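Local coordinates for sensor protein CpxA (Vibrio parahaemolyticus, PDB 3V67) that is the periplasmic sensor domain of a membrane-bound two-component histidine kinase that probably autophosphorylates on a histidine using ATP in response to signals, at residues 24-28 with 108-112; 56-60 with 77-81. All blocks are in the same frame, centred on the assembly; numbering follows the deposited sequence.

Contact 1 of 2, residues 24-28 with 108-112; sequences RDAIQ and VPIVL
Arg24 and Gln28, one turn apart on helix 14-30, reach two successive peptide groups of strand 102-112, one as donor and the other as acceptor. Arg24 NH1 donates to Pro109 O over 2.7 Å, with an N-H...O angle of 161°; the oxygen lies at the guanidinium edge, in its plane, while the donor is tilted from the carbonyl plane. Bends at chi2 and chi3 curl the arginine chain, and its other flank is engaged at the same time: NE and NH2 both donate to Asp25 OD1, a side-on salt bridge, with Arg24 NH2 at 2.6 Å from that oxygen. NE comes nearly along its C-O axis, NH2 from above the carboxylate plane. The guanidinium is thus held on two flanks, which should fix its rotation, and the carboxylate would offset its charge.

Gln28 supplies the complementary bond. Its OE1 accepts from Val111 N at 2.8 Å, the donor lying in the amide plane on a lone pair, although the N-H...O angle of 143° is less straight. A water also lies between Gln28 O and Val111 O, 3.0 Å from the latter.

Beneath these polar groups, Ile110 CG1 packs against the aliphatic arms, 3.6 Å from Arg24 CD and 3.5 Å from Gln28 CG. Deeper still, Ile27 CG2 touches Ile110 CD1 and Leu112 CD2, both at 4.1 Å. Ile27 also packs against Asp137 of the second subunit.

The axes of segments 24-28 and 108-112 run nearly parallel, 9° apart and 8.3 Å at closest approach, placing the long N-terminal helix along the antiparallel sheet of the PAS fold.

Contact 2 of 2, residues 56-60 with 77-81; sequences PRVFF and QLRAM
In the PAS-like fold of this sensor domain, helix 75-87 covers one face of the central antiparallel sheet, and here it meets strand 57-61 through a Met-aromatic contact and a hydrogen bond. The segment axes come within 10.5 Å and cross at -47°, a separation spanned by long side chains. Met81 lies over one face of the Phe59 ring: CB makes a CH-pi contact 3.8 Å from the ring centroid and 17° off the normal. Bends at chi2 and chi3 then curl the methionine chain back along the phenylalanine, placing Met81 CE 3.4 Å from Phe59 CD2, while SD stands oblique to the ring, 4.7 Å from its centroid. Leu78 CD1 adds an apolar touch to Phe59 CE1 at 4.3 Å.

The CZ end of the ring lies over the guanidinium: Phe59 CZ sits 3.2 Å above the guanidinium plane of Arg57, offset toward its rim. Arg57, also packed on Tyr102, runs extended from CG to NE past that ring. Its NH1 donates to Gln77 OE1 at 2.8 Å, with an N-H...O angle of 159° and the acceptor in the guanidinium plane.

How the contacts relate
Both contacts dock a helix on the same antiparallel sheet, but at different depths: contact 1 is partly buried, 12 Å from the chain centre, whereas contact 2 is buried, 5 Å from it. Their centres lie about 16 Å apart. Contact 1 pairs charged and amide side chains with strand backbone groups; contact 2 joins side chain to side chain, a Met-aromatic pair beside one arginine-glutamine bond. The two helices cover opposite faces of the sheet. Phe60, directed away from helix 75-87, connects the contacts: its CE1 lies 3.7 Å from Leu112 CD1, and Leu41 and Val44 of helix 37-46 pack on it as well.

Contact 1 of 2, residues 24-28 with 108-112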
# COMPACT_ATOMS: atom_id res chain seq x y z
N ARG A 24 20.06 0.46 -4.53
CA ARG A 24 20.96 1.46 -3.97
C ARG A 24 22.35 0.84 -3.85
O ARG A 24 23.32 1.38 -4.37
CB ARG A 24 20.46 1.93 -2.60
CG ARG A 24 21.17 3.17 -2.03
CD ARG A 24 22.43 2.81 -1.25
NE ARG A 24 22.26 1.58 -0.47
CZ ARG A 24 21.80 1.53 0.78
NH1 ARG A 24 21.45 2.64 1.41
NH2 ARG A 24 21.69 0.36 1.39
N ASP A 25 22.43 -0.29 -3.15
CA ASP A 25 23.69 -1.01 -2.99
C ASP A 25 24.30 -1.37 -4.34
O ASP A 25 25.52 -1.30 -4.52
CB ASP A 25 23.47 -2.28 -2.16
CG ASP A 25 23.50 -2.01 -0.66
OD1 ASP A 25 23.38 -0.84 -0.26
OD2 ASP A 25 23.63 -2.98 0.11
N ALA A 26 23.44 -1.74 -5.29
CA ALA A 26 23.90 -2.11 -6.63
C ALA A 26 24.52 -0.93 -7.37
O ALA A 26 25.58 -1.07 -7.98
CB ALA A 26 22.75 -2.69 -7.43
N ILE A 27 23.85 0.22 -7.33
CA ILE A 27 24.36 1.43 -7.96
C ILE A 27 25.66 1.86 -7.29
O ILE A 27 26.60 2.30 -7.96
CB ILE A 27 23.32 2.58 -7.89
CG1 ILE A 27 22.16 2.30 -8.85
CG2 ILE A 27 23.96 3.91 -8.23
CD1 ILE A 27 21.15 3.43 -8.94
N GLN A 28 25.71 1.72 -5.97
CA GLN A 28 26.91 2.02 -5.20
C GLN A 28 28.09 1.17 -5.64
O GLN A 28 29.20 1.66 -5.81
CB GLN A 28 26.66 1.82 -3.71
CG GLN A 28 26.35 3.09 -2.95
CD GLN A 28 26.11 2.85 -1.47
OE1 GLN A 28 25.98 3.79 -0.69
NE2 GLN A 28 26.07 1.58 -1.08
N VAL A 108 16.86 7.28 0.74
CA VAL A 108 17.78 6.31 1.32
C VAL A 108 19.21 6.78 1.11
O VAL A 108 19.54 7.30 0.05
CB VAL A 108 17.59 4.88 0.74
CG1 VAL A 108 16.21 4.34 1.08
CG2 VAL A 108 17.81 4.86 -0.77
N PRO A 109 20.06 6.64 2.13
CA PRO A 109 21.44 7.12 1.98
C PRO A 109 22.18 6.40 0.87
O PRO A 109 21.95 5.22 0.63
CB PRO A 109 22.07 6.81 3.34
CG PRO A 109 21.20 5.75 3.95
CD PRO A 109 19.82 6.05 3.46
N ILE A 110 23.07 7.12 0.18
CA ILE A 110 23.88 6.52 -0.86
C ILE A 110 25.23 7.22 -0.94
O ILE A 110 25.35 8.40 -0.62
CB ILE A 110 23.17 6.55 -2.23
CG1 ILE A 110 23.82 5.55 -3.20
CG2 ILE A 110 23.15 7.96 -2.81
CD1 ILE A 110 23.10 5.43 -4.54
N VAL A 111 26.27 6.48 -1.32
CA VAL A 111 27.59 7.06 -1.47
C VAL A 111 28.05 6.94 -2.92
O VAL A 111 28.26 5.84 -3.43
CB VAL A 111 28.63 6.39 -0.56
CG1 VAL A 111 30.01 6.95 -0.83
CG2 VAL A 111 28.24 6.58 0.91
N LEU A 112 28.20 8.09 -3.57
CA LEU A 112 28.65 8.14 -4.95
C LEU A 112 29.78 9.14 -5.08
O LEU A 112 29.66 10.28 -4.61
CB LEU A 112 27.49 8.54 -5.87
CG LEU A 112 26.28 7.60 -5.91
CD1 LEU A 112 25.23 8.13 -6.87
CD2 LEU A 112 26.69 6.18 -6.28
O HOH W 1 29.90 3.99 -5.11

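Contact 2 of 2, residues 56-60 with 77-81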
# COMPACT_ATOMS: atom_id res chain seq x y z
N PRO A 56 10.87 2.69 -13.18
CA PRO A 56 11.09 3.57 -12.03
C PRO A 56 12.28 4.49 -12.29
O PRO A 56 13.32 4.02 -12.74
CB PRO A 56 11.41 2.60 -10.90
CG PRO A 56 10.80 1.31 -11.31
CD PRO A 56 10.90 1.26 -12.80
N ARG A 57 12.10 5.77 -12.02
CA ARG A 57 13.16 6.75 -12.21
C ARG A 57 13.89 7.05 -10.91
O ARG A 57 13.28 7.35 -9.90
CB ARG A 57 12.57 8.04 -12.78
CG ARG A 57 13.56 9.19 -12.78
CD ARG A 57 13.01 10.40 -13.50
NE ARG A 57 13.96 11.50 -13.42
CZ ARG A 57 13.73 12.73 -13.87
NH1 ARG A 57 12.56 13.01 -14.44
NH2 ARG A 57 14.66 13.67 -13.75
N VAL A 58 15.22 6.96 -10.94
CA VAL A 58 16.02 7.25 -9.76
C VAL A 58 16.39 8.73 -9.67
O VAL A 58 16.94 9.29 -10.61
CB VAL A 58 17.29 6.37 -9.72
CG1 VAL A 58 18.20 6.81 -8.59
CG2 VAL A 58 16.91 4.90 -9.57
N PHE A 59 16.08 9.35 -8.53
CA PHE A 59 16.44 10.74 -8.27
C PHE A 59 17.50 10.81 -7.18
O PHE A 59 17.66 9.87 -6.40
CB PHE A 59 15.24 11.54 -7.79
CG PHE A 59 14.26 11.93 -8.86
CD1 PHE A 59 14.38 13.14 -9.53
CD2 PHE A 59 13.19 11.10 -9.17
CE1 PHE A 59 13.46 13.51 -10.49
CE2 PHE A 59 12.27 11.47 -10.14
CZ PHE A 59 12.40 12.67 -10.80
N PHE A 60 18.19 11.94 -7.10
CA PHE A 60 19.18 12.15 -6.07
C PHE A 60 19.04 13.53 -5.45
O PHE A 60 18.53 14.45 -6.08
CB PHE A 60 20.59 11.98 -6.63
CG PHE A 60 20.89 10.59 -7.10
CD1 PHE A 60 21.23 9.60 -6.19
CD2 PHE A 60 20.84 10.26 -8.45
CE1 PHE A 60 21.50 8.31 -6.62
CE2 PHE A 60 21.11 8.98 -8.88
CZ PHE A 60 21.44 8.00 -7.96
N GLN A 77 7.70 15.18 -13.11
CA GLN A 77 8.45 14.34 -12.19
C GLN A 77 9.44 15.16 -11.37
O GLN A 77 9.69 14.88 -10.20
CB GLN A 77 9.19 13.25 -12.97
CG GLN A 77 8.29 12.37 -13.83
CD GLN A 77 9.06 11.41 -14.71
OE1 GLN A 77 10.27 11.55 -14.91
NE2 GLN A 77 8.36 10.40 -15.24
N LEU A 78 9.99 16.20 -12.01
CA LEU A 78 10.97 17.07 -11.37
C LEU A 78 10.32 17.93 -10.28
O LEU A 78 10.86 18.09 -9.18
CB LEU A 78 11.65 17.94 -12.42
CG LEU A 78 13.03 18.51 -12.10
CD1 LEU A 78 13.68 17.73 -10.97
CD2 LEU A 78 13.89 18.47 -13.35
N ARG A 79 9.15 18.49 -10.60
CA ARG A 79 8.37 19.25 -9.63
C ARG A 79 8.01 18.39 -8.43
O ARG A 79 8.20 18.79 -7.27
CB ARG A 79 7.10 19.80 -10.28
CG ARG A 79 7.22 21.20 -10.85
CD ARG A 79 7.34 21.19 -12.36
NE ARG A 79 6.25 20.45 -12.98
CZ ARG A 79 5.80 20.69 -14.21
NH1 ARG A 79 6.34 21.65 -14.94
NH2 ARG A 79 4.80 19.96 -14.71
N ALA A 80 7.48 17.20 -8.72
CA ALA A 80 7.09 16.27 -7.68
C ALA A 80 8.28 15.92 -6.78
O ALA A 80 8.15 15.92 -5.55
CB ALA A 80 6.50 15.00 -8.29
N MET A 81 9.43 15.64 -7.39
CA MET A 81 10.62 15.31 -6.63
C MET A 81 11.07 16.45 -5.73
O MET A 81 11.36 16.24 -4.55
CB MET A 81 11.78 14.88 -7.54
CG MET A 81 13.09 14.66 -6.80
SD MET A 81 12.96 13.57 -5.36
CE MET A 81 12.26 12.10 -6.10